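Long-range contacts in aerobactin synthase IucA (Klebsiella pneumoniae subsp. pneumoniae, PDB 5JM8), which probably catalyses an ATP-dependent ligation step in the assembly of the siderophore aerobactin, as a synthetase of the NIS family that binds ATP and magnesium: residues R299-L303 / C448-F453; L306-W312 / W460-I464; T314-F319 / T415-Y420; L425-I431 / Y485-S490. All coordinates share one frame; numbering follows the deposited sequence.

Interaction 1 (R299-L303 / C448-F453); sequences RGMRL and CQGSAF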
loop_
_atom_site.group_PDB
_atom_site.type_symbol
_atom_site.label_atom_id
_atom_site.label_comp_id
_atom_site.label_asym_id
_atom_site.label_seq_id
_atom_site.Cartn_x
_atom_site.Cartn_y
_atom_site.Cartn_z
ATOM N N ARG A 299 5.395 -25.715 27.941
ATOM C CA ARG A 299 6.460 -26.046 26.999
ATOM C C ARG A 299 6.881 -24.829 26.193
ATOM O O ARG A 299 8.065 -24.633 25.919
ATOM C CB ARG A 299 6.017 -27.149 26.040
ATOM C CG ARG A 299 5.800 -28.497 26.681
ATOM C CD ARG A 299 5.426 -29.528 25.632
ATOM N NE ARG A 299 5.252 -30.864 26.192
ATOM C CZ ARG A 299 4.808 -31.907 25.500
ATOM N NH1 ARG A 299 4.486 -31.768 24.221
ATOM N NH2 ARG A 299 4.679 -33.091 26.084
ATOM N N GLY A 300 5.900 -24.022 25.802
ATOM C CA GLY A 300 6.161 -22.809 25.052
ATOM C C GLY A 300 6.914 -21.809 25.902
ATOM O O GLY A 300 7.862 -21.174 25.442
ATOM N N MET A 301 6.483 -21.669 27.151
ATOM C CA MET A 301 7.153 -20.793 28.102
ATOM C C MET A 301 8.585 -21.260 28.321
ATOM O O MET A 301 9.520 -20.461 28.335
ATOM C CB MET A 301 6.406 -20.767 29.438
ATOM C CG MET A 301 5.001 -20.185 29.375
ATOM S SD MET A 301 4.938 -18.474 28.815
ATOM C CE MET A 301 5.972 -17.653 30.024
ATOM N N ARG A 302 8.739 -22.570 28.492
ATOM C CA ARG A 302 10.040 -23.184 28.725
ATOM C C ARG A 302 11.015 -22.855 27.602
ATOM O O ARG A 302 12.157 -22.465 27.846
ATOM C CB ARG A 302 9.883 -24.701 28.863
ATOM C CG ARG A 302 11.181 -25.457 29.100
ATOM C CD ARG A 302 10.922 -26.913 29.447
ATOM N NE ARG A 302 10.071 -27.041 30.628
ATOM C CZ ARG A 302 8.850 -27.572 30.638
ATOM N NH1 ARG A 302 8.305 -28.065 29.531
ATOM N NH2 ARG A 302 8.171 -27.623 31.776
ATOM N N LEU A 303 10.551 -23.007 26.367
ATOM C CA LEU A 303 11.364 -22.701 25.198
ATOM C C LEU A 303 11.613 -21.198 25.090
ATOM O O LEU A 303 12.683 -20.767 24.662
ATOM C CB LEU A 303 10.683 -23.224 23.928
ATOM C CG LEU A 303 11.441 -23.068 22.606
ATOM C CD1 LEU A 303 12.760 -23.827 22.635
ATOM C CD2 LEU A 303 10.580 -23.537 21.442
ATOM N N CYS A 448 5.306 -24.758 19.402
ATOM C CA CYS A 448 6.305 -25.085 20.410
ATOM C C CYS A 448 5.890 -26.291 21.245
ATOM O O CYS A 448 6.657 -26.781 22.074
ATOM C CB CYS A 448 6.544 -23.874 21.307
ATOM S SG CYS A 448 6.943 -22.380 20.376
ATOM N N GLN A 449 4.670 -26.767 21.023
ATOM C CA GLN A 449 4.194 -27.986 21.665
ATOM C C GLN A 449 5.018 -29.186 21.199
ATOM O O GLN A 449 5.046 -30.226 21.857
ATOM C CB GLN A 449 2.710 -28.205 21.358
ATOM C CG GLN A 449 2.068 -29.364 22.105
ATOM C CD GLN A 449 0.580 -29.478 21.828
ATOM O OE1 GLN A 449 -0.012 -28.615 21.179
ATOM N NE2 GLN A 449 -0.031 -30.549 22.319
ATOM N N GLY A 450 5.690 -29.024 20.061
ATOM C CA GLY A 450 6.523 -30.067 19.491
ATOM C C GLY A 450 8.000 -29.851 19.775
ATOM O O GLY A 450 8.860 -30.335 19.034
ATOM N N SER A 451 8.291 -29.112 20.841
ATOM C CA SER A 451 9.666 -28.905 21.278
ATOM C C SER A 451 10.046 -29.946 22.321
ATOM O O SER A 451 9.257 -30.259 23.215
ATOM C CB SER A 451 9.855 -27.498 21.848
ATOM O OG SER A 451 9.060 -27.302 23.003
ATOM N N ALA A 452 11.256 -30.480 22.197
ATOM C CA ALA A 452 11.775 -31.445 23.155
ATOM C C ALA A 452 13.288 -31.308 23.249
ATOM O O ALA A 452 13.916 -30.680 22.394
ATOM C CB ALA A 452 11.389 -32.855 22.756
ATOM N N PHE A 453 13.870 -31.897 24.289
ATOM C CA PHE A 453 15.292 -31.732 24.561
ATOM C C PHE A 453 15.997 -33.069 24.753
ATOM O O PHE A 453 15.472 -33.978 25.394
ATOM C CB PHE A 453 15.486 -30.850 25.795
ATOM C CG PHE A 453 14.806 -29.513 25.688
ATOM C CD1 PHE A 453 15.399 -28.475 24.991
ATOM C CD2 PHE A 453 13.570 -29.298 26.278
ATOM C CE1 PHE A 453 14.775 -27.243 24.887
ATOM C CE2 PHE A 453 12.942 -28.068 26.178
ATOM C CZ PHE A 453 13.546 -27.041 25.481
#
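L303 laps over the turn that leads into strand 451-453: its CD2 methyl lies 4.0 Å from C448 SG and equally far from S451 CB, while CD1 leans toward the F453 ring. One turn back, the helix backbone comes in close, with G300 CA 3.9 Å from C448 CB. R299 reaches past this spot with an extended chain, and its NH1 donates to Q449 O (2.9 Å), a bent bond (135°) that meets the oxygen in the carbonyl plane; NH2 makes a salt bridge with E470. The Q449 side chain lines the ATP pocket, so this bond lies just behind that site. S451 OG turns back (chi1 63°) and donates to C448 O (2.6 Å), beside the bond from S451 N, which tightens the turn. R302 passes CD by F453 CE2 at 4.0 Å toward a salt bridge with E466. Residues 299-303 of helix 294-306 run at 61° to strand 451-453, which pairs antiparallel with strand 422-424; L422 of that strand touches both L303 and F453.

Interaction 2 (L306-W312 / W460-I464); sequences LAQTDDW and WLDTI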
loop_
_atom_site.group_PDB
_atom_site.type_symbol
_atom_site.label_atom_id
_atom_site.label_comp_id
_atom_site.label_asym_id
_atom_site.label_seq_id
_atom_site.Cartn_x
_atom_site.Cartn_y
_atom_site.Cartn_z
ATOM N N LEU A 306 14.155 -20.176 27.590
ATOM C CA LEU A 306 15.414 -20.725 27.110
ATOM C C LEU A 306 15.962 -19.887 25.960
ATOM O O LEU A 306 17.168 -19.869 25.715
ATOM C CB LEU A 306 15.221 -22.177 26.669
ATOM C CG LEU A 306 16.476 -23.001 26.371
ATOM C CD1 LEU A 306 17.396 -23.072 27.583
ATOM C CD2 LEU A 306 16.084 -24.399 25.917
ATOM N N ALA A 307 15.073 -19.186 25.261
ATOM C CA ALA A 307 15.474 -18.381 24.112
ATOM C C ALA A 307 16.150 -17.078 24.530
ATOM O O ALA A 307 16.630 -16.323 23.682
ATOM C CB ALA A 307 14.272 -18.087 23.232
ATOM N N GLN A 308 16.188 -16.821 25.834
ATOM C CA GLN A 308 16.861 -15.644 26.375
ATOM C C GLN A 308 18.293 -15.961 26.802
ATOM O O GLN A 308 19.049 -15.064 27.180
ATOM C CB GLN A 308 16.081 -15.083 27.565
ATOM C CG GLN A 308 14.744 -14.472 27.192
ATOM C CD GLN A 308 14.887 -13.274 26.272
ATOM O OE1 GLN A 308 14.624 -13.361 25.072
ATOM N NE2 GLN A 308 15.307 -12.146 26.833
ATOM N N THR A 309 18.661 -17.237 26.737
ATOM C CA THR A 309 19.995 -17.666 27.137
ATOM C C THR A 309 21.010 -17.370 26.044
ATOM O O THR A 309 20.649 -17.146 24.888
ATOM C CB THR A 309 20.034 -19.166 27.464
ATOM O OG1 THR A 309 19.740 -19.930 26.287
ATOM C CG2 THR A 309 19.032 -19.502 28.554
ATOM N N ASP A 310 22.284 -17.375 26.419
ATOM C CA ASP A 310 23.352 -17.010 25.500
ATOM C C ASP A 310 23.595 -18.088 24.441
ATOM O O ASP A 310 24.006 -17.779 23.324
ATOM C CB ASP A 310 24.645 -16.737 26.271
ATOM C CG ASP A 310 24.521 -15.558 27.218
ATOM O OD1 ASP A 310 23.757 -14.621 26.908
ATOM O OD2 ASP A 310 25.192 -15.567 28.271
ATOM N N ASP A 311 23.354 -19.348 24.790
ATOM C CA ASP A 311 23.551 -20.442 23.840
ATOM C C ASP A 311 22.495 -20.419 22.735
ATOM O O ASP A 311 22.791 -20.735 21.583
ATOM C CB ASP A 311 23.531 -21.795 24.553
ATOM C CG ASP A 311 24.821 -22.089 25.295
ATOM O OD1 ASP A 311 25.804 -21.339 25.116
ATOM O OD2 ASP A 311 24.854 -23.085 26.047
ATOM N N TRP A 312 21.265 -20.057 23.087
ATOM C CA TRP A 312 20.244 -19.801 22.077
ATOM C C TRP A 312 20.705 -18.658 21.194
ATOM O O TRP A 312 20.617 -18.716 19.969
ATOM C CB TRP A 312 18.901 -19.444 22.710
ATOM C CG TRP A 312 17.853 -19.139 21.686
ATOM C CD1 TRP A 312 17.693 -17.973 20.995
ATOM C CD2 TRP A 312 16.819 -20.019 21.234
ATOM N NE1 TRP A 312 16.625 -18.073 20.139
ATOM C CE2 TRP A 312 16.070 -19.319 20.267
ATOM C CE3 TRP A 312 16.452 -21.331 21.552
ATOM C CZ2 TRP A 312 14.977 -19.885 19.617
ATOM C CZ3 TRP A 312 15.368 -21.891 20.907
ATOM C CH2 TRP A 312 14.642 -21.169 19.949
ATOM N N TRP A 460 22.319 -26.974 29.658
ATOM C CA TRP A 460 21.787 -25.707 29.177
ATOM C C TRP A 460 20.447 -25.404 29.845
ATOM O O TRP A 460 20.159 -24.259 30.200
ATOM C CB TRP A 460 21.638 -25.756 27.659
ATOM C CG TRP A 460 21.185 -24.483 27.030
ATOM C CD1 TRP A 460 21.329 -23.220 27.524
ATOM C CD2 TRP A 460 20.508 -24.351 25.777
ATOM N NE1 TRP A 460 20.785 -22.308 26.652
ATOM C CE2 TRP A 460 20.275 -22.979 25.571
ATOM C CE3 TRP A 460 20.076 -25.261 24.808
ATOM C CZ2 TRP A 460 19.631 -22.495 24.438
ATOM C CZ3 TRP A 460 19.437 -24.780 23.683
ATOM C CH2 TRP A 460 19.220 -23.408 23.506
ATOM N N LEU A 461 19.632 -26.442 30.017
ATOM C CA LEU A 461 18.348 -26.315 30.701
ATOM C C LEU A 461 18.538 -25.994 32.181
ATOM O O LEU A 461 17.671 -25.377 32.802
ATOM C CB LEU A 461 17.530 -27.599 30.551
ATOM C CG LEU A 461 16.638 -27.716 29.309
ATOM C CD1 LEU A 461 17.448 -27.649 28.023
ATOM C CD2 LEU A 461 15.816 -29.000 29.368
ATOM N N ASP A 462 19.668 -26.421 32.740
ATOM C CA ASP A 462 20.014 -26.112 34.127
ATOM C C ASP A 462 20.062 -24.607 34.350
ATOM O O ASP A 462 19.692 -24.113 35.416
ATOM C CB ASP A 462 21.372 -26.717 34.505
ATOM C CG ASP A 462 21.263 -28.116 35.090
ATOM O OD1 ASP A 462 20.203 -28.467 35.649
ATOM O OD2 ASP A 462 22.261 -28.862 35.006
ATOM N N THR A 463 20.528 -23.887 33.333
ATOM C CA THR A 463 20.735 -22.447 33.430
ATOM C C THR A 463 19.430 -21.706 33.707
ATOM O O THR A 463 19.442 -20.609 34.267
ATOM C CB THR A 463 21.369 -21.888 32.143
ATOM O OG1 THR A 463 20.494 -22.116 31.033
ATOM C CG2 THR A 463 22.705 -22.560 31.872
ATOM N N ILE A 464 18.310 -22.311 33.311
ATOM C CA ILE A 464 16.986 -21.757 33.593
ATOM C C ILE A 464 16.197 -22.670 34.536
ATOM O O ILE A 464 15.034 -22.407 34.840
ATOM C CB ILE A 464 16.170 -21.531 32.294
ATOM C CG1 ILE A 464 15.959 -22.843 31.532
ATOM C CG2 ILE A 464 16.870 -20.511 31.403
ATOM C CD1 ILE A 464 14.987 -22.718 30.374
#
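L306 and W460 form the apolar centre. The CD1 methyl of L306 sits over one face of the indole, 3.6 Å from the centroid of its five-membered ring and 15° off the normal, a CH-pi contact. The opposite face takes D311 CB, 3.7 Å from the same centroid, so the ring is held between an aliphatic branch and a methylene. W460 gets there by extending CG anti to the backbone N (chi1 -176°), which carries the indole away from its own helix toward segment 306-312. Around this pair, I464 CD1 packs on L306 CD1 at 3.7 Å, I464 CG2 meets T309 CG2, and W312 CB borders the benzo edge at W460 CZ2 (3.6 Å). L461 adds a methyl against L306 CD2. The polar rim lies at the pyrrole edge: W460 NE1 donates to T309 OG1 over 2.6 Å, with the oxygen close to the ring plane but the N-H bent to 138°. T309 OG1 in turn donates to L306 O (2.6 Å), across the type I turn 306-309, whose last residue stands at the N-cap position of helix 310-318. One hydroxyl therefore acts both as acceptor and donor, joining the turn to the indole. The lone N-H of the indole is thus satisfied in place, and the bond together with the two covered faces should fix its rotation.

Interaction 3 (T314-F319 / T415-Y420); sequences TLQARF and TAEADY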
loop_
_atom_site.group_PDB
_atom_site.type_symbol
_atom_site.label_atom_id
_atom_site.label_comp_id
_atom_site.label_asym_id
_atom_site.label_seq_id
_atom_site.Cartn_x
_atom_site.Cartn_y
_atom_site.Cartn_z
ATOM N N THR A 314 23.646 -17.813 20.629
ATOM C CA THR A 314 24.713 -18.345 19.794
ATOM C C THR A 314 24.127 -19.094 18.607
ATOM O O THR A 314 24.597 -18.958 17.475
ATOM C CB THR A 314 25.630 -19.293 20.594
ATOM O OG1 THR A 314 26.173 -18.601 21.725
ATOM C CG2 THR A 314 26.772 -19.810 19.726
ATOM N N LEU A 315 23.093 -19.886 18.876
ATOM C CA LEU A 315 22.427 -20.661 17.837
ATOM C C LEU A 315 21.783 -19.734 16.813
ATOM O O LEU A 315 21.889 -19.958 15.609
ATOM C CB LEU A 315 21.373 -21.590 18.449
ATOM C CG LEU A 315 20.457 -22.340 17.478
ATOM C CD1 LEU A 315 21.236 -23.343 16.639
ATOM C CD2 LEU A 315 19.336 -23.036 18.233
ATOM N N GLN A 316 21.120 -18.689 17.302
ATOM C CA GLN A 316 20.433 -17.739 16.432
ATOM C C GLN A 316 21.422 -16.990 15.549
ATOM O O GLN A 316 21.118 -16.654 14.406
ATOM C CB GLN A 316 19.617 -16.742 17.262
ATOM C CG GLN A 316 18.826 -15.731 16.434
ATOM C CD GLN A 316 17.773 -16.381 15.552
ATOM O OE1 GLN A 316 16.650 -16.628 15.989
ATOM N NE2 GLN A 316 18.131 -16.650 14.302
ATOM N N ALA A 317 22.607 -16.726 16.089
ATOM C CA ALA A 317 23.638 -15.999 15.360
ATOM C C ALA A 317 24.181 -16.834 14.210
ATOM O O ALA A 317 24.498 -16.312 13.141
ATOM C CB ALA A 317 24.764 -15.604 16.298
ATOM N N ARG A 318 24.282 -18.138 14.443
ATOM C CA ARG A 318 24.827 -19.068 13.460
ATOM C C ARG A 318 23.855 -19.278 12.306
ATOM O O ARG A 318 24.264 -19.549 11.175
ATOM C CB ARG A 318 25.149 -20.400 14.134
ATOM C CG ARG A 318 25.752 -21.450 13.222
ATOM C CD ARG A 318 26.046 -22.715 14.007
ATOM N NE ARG A 318 26.542 -23.806 13.169
ATOM C CZ ARG A 318 26.886 -25.003 13.634
ATOM N NH1 ARG A 318 26.788 -25.268 14.932
ATOM N NH2 ARG A 318 27.326 -25.938 12.804
ATOM N N PHE A 319 22.565 -19.158 12.611
ATOM C CA PHE A 319 21.507 -19.253 11.611
ATOM C C PHE A 319 20.588 -18.036 11.712
ATOM O O PHE A 319 19.516 -18.112 12.311
ATOM C CB PHE A 319 20.698 -20.538 11.797
ATOM C CG PHE A 319 21.522 -21.790 11.719
ATOM C CD1 PHE A 319 21.834 -22.354 10.495
ATOM C CD2 PHE A 319 21.979 -22.407 12.872
ATOM C CE1 PHE A 319 22.592 -23.508 10.421
ATOM C CE2 PHE A 319 22.734 -23.560 12.804
ATOM C CZ PHE A 319 23.041 -24.112 11.577
ATOM N N THR A 415 20.949 -29.277 13.069
ATOM C CA THR A 415 22.065 -28.726 13.835
ATOM C C THR A 415 21.634 -28.343 15.247
ATOM O O THR A 415 22.402 -28.480 16.198
ATOM C CB THR A 415 22.668 -27.485 13.147
ATOM O OG1 THR A 415 23.141 -27.837 11.841
ATOM C CG2 THR A 415 23.826 -26.925 13.959
ATOM N N ALA A 416 20.407 -27.853 15.374
ATOM C CA ALA A 416 19.863 -27.479 16.675
ATOM C C ALA A 416 19.788 -28.687 17.607
ATOM O O ALA A 416 20.008 -28.566 18.812
ATOM C CB ALA A 416 18.492 -26.856 16.513
ATOM N N GLU A 417 19.468 -29.848 17.042
ATOM C CA GLU A 417 19.418 -31.088 17.811
ATOM C C GLU A 417 20.817 -31.626 18.099
ATOM O O GLU A 417 21.124 -32.010 19.225
ATOM C CB GLU A 417 18.599 -32.148 17.065
ATOM C CG GLU A 417 18.487 -33.493 17.790
ATOM C CD GLU A 417 19.733 -34.357 17.659
ATOM O OE1 GLU A 417 20.280 -34.453 16.539
ATOM O OE2 GLU A 417 20.171 -34.930 18.680
ATOM N N ALA A 418 21.658 -31.668 17.073
ATOM C CA ALA A 418 22.975 -32.274 17.203
ATOM C C ALA A 418 23.891 -31.470 18.123
ATOM O O ALA A 418 24.459 -32.012 19.070
ATOM C CB ALA A 418 23.612 -32.429 15.838
ATOM N N ASP A 419 24.027 -30.176 17.847
ATOM C CA ASP A 419 24.995 -29.349 18.556
ATOM C C ASP A 419 24.487 -28.817 19.898
ATOM O O ASP A 419 25.284 -28.604 20.811
ATOM C CB ASP A 419 25.426 -28.176 17.669
ATOM C CG ASP A 419 26.223 -28.623 16.452
ATOM O OD1 ASP A 419 26.481 -29.839 16.319
ATOM O OD2 ASP A 419 26.602 -27.761 15.632
ATOM N N TYR A 420 23.177 -28.608 20.021
ATOM C CA TYR A 420 22.605 -27.995 21.225
ATOM C C TYR A 420 21.599 -28.891 21.954
ATOM O O TYR A 420 21.234 -28.613 23.097
ATOM C CB TYR A 420 21.927 -26.668 20.868
ATOM C CG TYR A 420 22.855 -25.644 20.251
ATOM C CD1 TYR A 420 23.184 -25.702 18.902
ATOM C CD2 TYR A 420 23.389 -24.615 21.012
ATOM C CE1 TYR A 420 24.025 -24.768 18.332
ATOM C CE2 TYR A 420 24.231 -23.674 20.447
ATOM C CZ TYR A 420 24.549 -23.758 19.109
ATOM O OH TYR A 420 25.386 -22.825 18.542
#
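L315 lays its CB over one face of the Y420 ring, 4.1 Å from the centroid and 17° off the normal, and its CD1 reaches the ring margin at CE1 (3.6 Å). At the far end of the ring, the T314 side chain crosses that of Y420 at about a right angle, CG2 next to OH. R318 runs out fully extended, and its NH1 bonds D419 OD2 at 2.6 Å in a salt bridge that uses the anti lone pair of the carboxylate; the oxygen lies 20° out of the guanidinium plane. D419 OD1 accepts a hydrogen bond from T525 N. The T415 CG2 methyl sits over a face of the R318 guanidinium (3.5 Å from NH1) and also meets the edge of the F319 ring, at CE2 (3.7 Å). T314 and A317 touch Q396 of a second subunit. The segments 314-318 and 415-420 pack as an oblique, roughly antiparallel helix pair, at 134° between their directions and 11.6 Å between axes, joining helix 310-318 to the last turns of helix 394-420.

Interaction 4 (L425-I431 / Y485-S490); sequences LAHQQNI and YLLVNS. With MG (magnesium ion), chain J; ATP (adenosine-5'-triphosphate), chain I.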
loop_
_atom_site.group_PDB
_atom_site.type_symbol
_atom_site.label_atom_id
_atom_site.label_comp_id
_atom_site.label_asym_id
_atom_site.label_seq_id
_atom_site.Cartn_x
_atom_site.Cartn_y
_atom_site.Cartn_z
ATOM N N LEU A 425 10.207 -30.824 16.340
ATOM C CA LEU A 425 9.529 -31.773 15.466
ATOM C C LEU A 425 8.756 -31.028 14.390
ATOM O O LEU A 425 7.589 -30.680 14.570
ATOM C CB LEU A 425 8.591 -32.671 16.270
ATOM C CG LEU A 425 9.275 -33.496 17.362
ATOM C CD1 LEU A 425 8.245 -34.190 18.235
ATOM C CD2 LEU A 425 10.238 -34.510 16.753
ATOM N N ALA A 426 9.418 -30.792 13.265
ATOM C CA ALA A 426 8.876 -29.937 12.224
ATOM C C ALA A 426 7.973 -30.684 11.252
ATOM O O ALA A 426 8.452 -31.346 10.332
ATOM C CB ALA A 426 10.008 -29.279 11.473
ATOM N N HIS A 427 6.663 -30.561 11.453
ATOM C CA HIS A 427 5.696 -31.019 10.464
ATOM C C HIS A 427 5.897 -30.277 9.160
ATOM O O HIS A 427 6.668 -29.326 9.072
ATOM C CB HIS A 427 4.250 -30.787 10.919
ATOM C CG HIS A 427 3.821 -31.625 12.078
ATOM N ND1 HIS A 427 3.860 -31.174 13.379
ATOM C CD2 HIS A 427 3.315 -32.878 12.130
ATOM C CE1 HIS A 427 3.406 -32.118 14.184
ATOM N NE2 HIS A 427 3.066 -33.161 13.451
ATOM N N GLN A 428 5.167 -30.713 8.147
ATOM C CA GLN A 428 4.992 -29.932 6.939
ATOM C C GLN A 428 4.112 -28.717 7.230
ATOM O O GLN A 428 4.022 -27.785 6.429
ATOM C CB GLN A 428 4.360 -30.794 5.865
ATOM C CG GLN A 428 4.621 -30.335 4.475
ATOM C CD GLN A 428 3.971 -31.232 3.448
ATOM O OE1 GLN A 428 3.867 -30.864 2.285
ATOM N NE2 GLN A 428 3.537 -32.419 3.869
ATOM N N GLN A 429 3.453 -28.753 8.385
ATOM C CA GLN A 429 2.563 -27.684 8.819
ATOM C C GLN A 429 3.230 -26.774 9.858
ATOM O O GLN A 429 2.757 -25.666 10.109
ATOM C CB GLN A 429 1.269 -28.284 9.381
ATOM C CG GLN A 429 0.188 -27.262 9.724
ATOM C CD GLN A 429 0.131 -26.904 11.199
ATOM O OE1 GLN A 429 0.794 -27.519 12.034
ATOM N NE2 GLN A 429 -0.677 -25.903 11.525
ATOM N N ASN A 430 4.324 -27.242 10.458
ATOM C CA ASN A 430 5.095 -26.431 11.399
ATOM C C ASN A 430 6.226 -25.687 10.704
ATOM O O ASN A 430 6.897 -24.859 11.315
ATOM C CB ASN A 430 5.671 -27.301 12.513
ATOM C CG ASN A 430 4.604 -27.853 13.429
ATOM O OD1 ASN A 430 3.459 -27.404 13.410
ATOM N ND2 ASN A 430 4.977 -28.828 14.248
ATOM N N ILE A 431 6.431 -25.994 9.427
ATOM C CA ILE A 431 7.479 -25.362 8.638
ATOM C C ILE A 431 6.939 -24.216 7.791
ATOM O O ILE A 431 6.173 -24.437 6.850
ATOM C CB ILE A 431 8.163 -26.384 7.712
ATOM C CG1 ILE A 431 8.976 -27.376 8.540
ATOM C CG2 ILE A 431 9.078 -25.680 6.716
ATOM C CD1 ILE A 431 9.378 -28.631 7.785
ATOM N N TYR A 485 8.851 -36.878 10.893
ATOM C CA TYR A 485 8.306 -35.546 10.678
ATOM C C TYR A 485 9.095 -34.750 9.645
ATOM O O TYR A 485 8.507 -34.078 8.799
ATOM C CB TYR A 485 8.269 -34.771 11.996
ATOM C CG TYR A 485 7.253 -35.293 12.988
ATOM C CD1 TYR A 485 5.908 -34.976 12.868
ATOM C CD2 TYR A 485 7.640 -36.097 14.049
ATOM C CE1 TYR A 485 4.979 -35.454 13.775
ATOM C CE2 TYR A 485 6.718 -36.576 14.960
ATOM C CZ TYR A 485 5.391 -36.250 14.819
ATOM O OH TYR A 485 4.470 -36.724 15.724
ATOM N N LEU A 486 10.421 -34.841 9.702
ATOM C CA LEU A 486 11.272 -33.894 8.988
ATOM C C LEU A 486 11.714 -34.360 7.600
ATOM O O LEU A 486 12.141 -33.541 6.787
ATOM C CB LEU A 486 12.504 -33.573 9.838
ATOM C CG LEU A 486 13.442 -32.475 9.323
ATOM C CD1 LEU A 486 12.690 -31.193 8.989
ATOM C CD2 LEU A 486 14.528 -32.195 10.347
ATOM N N LEU A 487 11.607 -35.657 7.321
ATOM C CA LEU A 487 11.975 -36.184 6.009
ATOM C C LEU A 487 10.789 -36.829 5.301
ATOM O O LEU A 487 10.543 -36.557 4.128
ATOM C CB LEU A 487 13.113 -37.197 6.133
ATOM C CG LEU A 487 14.484 -36.592 6.434
ATOM C CD1 LEU A 487 15.426 -37.654 6.944
ATOM C CD2 LEU A 487 15.058 -35.911 5.200
ATOM N N VAL A 488 10.066 -37.692 6.009
ATOM C CA VAL A 488 8.906 -38.355 5.427
ATOM C C VAL A 488 7.757 -37.366 5.291
ATOM O O VAL A 488 7.280 -37.105 4.187
ATOM C CB VAL A 488 8.446 -39.564 6.272
ATOM C CG1 VAL A 488 7.202 -40.210 5.667
ATOM C CG2 VAL A 488 9.565 -40.585 6.397
ATOM N N ASN A 489 7.319 -36.813 6.417
ATOM C CA ASN A 489 6.196 -35.882 6.422
ATOM C C ASN A 489 6.664 -34.438 6.248
ATOM O O ASN A 489 6.272 -33.548 7.005
ATOM C CB ASN A 489 5.392 -36.027 7.720
ATOM C CG ASN A 489 4.064 -35.294 7.668
ATOM O OD1 ASN A 489 3.560 -34.988 6.590
ATOM N ND2 ASN A 489 3.494 -35.009 8.832
ATOM N N SER A 490 7.503 -34.211 5.241
ATOM C CA SER A 490 8.029 -32.879 4.964
ATOM C C SER A 490 8.831 -32.850 3.672
ATOM O O SER A 490 8.350 -32.396 2.634
ATOM C CB SER A 490 8.911 -32.396 6.116
ATOM O OG SER A 490 8.175 -31.603 7.028
HETATM MG MG MG J . 1.641 -27.669 14.157
HETATM P PG ATP I . -0.389 -24.938 15.525
HETATM O O1G ATP I . -1.336 -23.773 15.388
HETATM O O2G ATP I . 0.637 -25.016 14.420
HETATM O O3G ATP I . 0.207 -25.085 16.904
HETATM P PB ATP I . -1.360 -27.614 16.117
HETATM O O1B ATP I . -2.786 -28.106 16.118
HETATM O O2B ATP I . -0.628 -27.449 17.430
HETATM O O3B ATP I . -1.309 -26.243 15.255
HETATM P PA ATP I . -0.468 -30.180 15.210
HETATM O O1A ATP I . -0.839 -30.613 16.606
HETATM O O2A ATP I . 0.844 -30.626 14.612
HETATM O O3A ATP I . -0.492 -28.571 15.149
HETATM O "O5'" ATP I . -1.626 -30.588 14.173
HETATM C "C5'" ATP I . -1.449 -30.231 12.807
HETATM C "C4'" ATP I . -2.778 -29.963 12.115
HETATM O "O4'" ATP I . -2.512 -29.674 10.740
HETATM C "C3'" ATP I . -3.730 -31.149 12.156
HETATM O "O3'" ATP I . -5.019 -30.715 12.610
HETATM C "C2'" ATP I . -3.795 -31.673 10.734
HETATM O "O2'" ATP I . -5.129 -32.000 10.347
HETATM C "C1'" ATP I . -3.261 -30.535 9.880
HETATM N N9 ATP I . -2.382 -31.026 8.795
HETATM C C8 ATP I . -2.613 -30.819 7.488
HETATM N N7 ATP I . -1.639 -31.385 6.732
HETATM C C5 ATP I . -0.764 -31.965 7.571
HETATM C C6 ATP I . 0.491 -32.730 7.427
HETATM N N6 ATP I . 0.985 -32.974 6.190
HETATM N N1 ATP I . 1.100 -33.161 8.555
HETATM C C2 ATP I . 0.598 -32.911 9.779
HETATM N N3 ATP I . -0.540 -32.220 9.977
HETATM C C4 ATP I . -1.256 -31.729 8.934
#
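H427 is held between unlike partners: the edge of Y485 points at one face of its ring, and the ATP oxygen O2A lies over the other, 3.0 Å from H427 CE1. The aromatic pair is an offset edge-to-face one, with centroids 4.6 Å apart and planes at 83°. L425 CB backs a face of Y485, and A426 CB packs on L486 CD1 (4.1 Å). N489, at the centre of an inverse gamma turn in helix 475-500, reads the adenine with its amide: ND2 donates to ATP N1 (3.0 Å, 164°) and OD1 accepts from ATP N6 (3.3 Å). On the phosphate side the loop supplies magnesium ligands, Q429 OE1 at 2.3 Å and N430 OD1 at 2.0 Å, beside ATP O3A; D447 belongs to the same site. N430 ND2 donates in its amide plane to L425 O (3.2 Å), which steadies the carboxamide that grips the metal. Loop and helix together form one wall of the ATP-magnesium pocket of this NIS synthetase.

Overall arrangement
Interactions 1 and 4 are buried and lie at or beside the nucleotide; 2 and 3 are only partly buried, and interaction 3 borders a second subunit. Interaction 4, nearest the centre of the chain, works with ring faces, amides and a metal. Interaction 1 mixes an arginine-to-carbonyl bond with aliphatic packing, whereas 2 and 3 rest on aliphatic groups over aromatic rings, edged by one hydrogen bond or one salt bridge. Helix 310-318 serves both 2 and 3. L306, at the end of helix 294-306, carries on from interaction 1 into interaction 2, where F453 packs on it and on L461. Interaction 1 meets interaction 4 through a probable hydrogen bond from L425 N to G450 O.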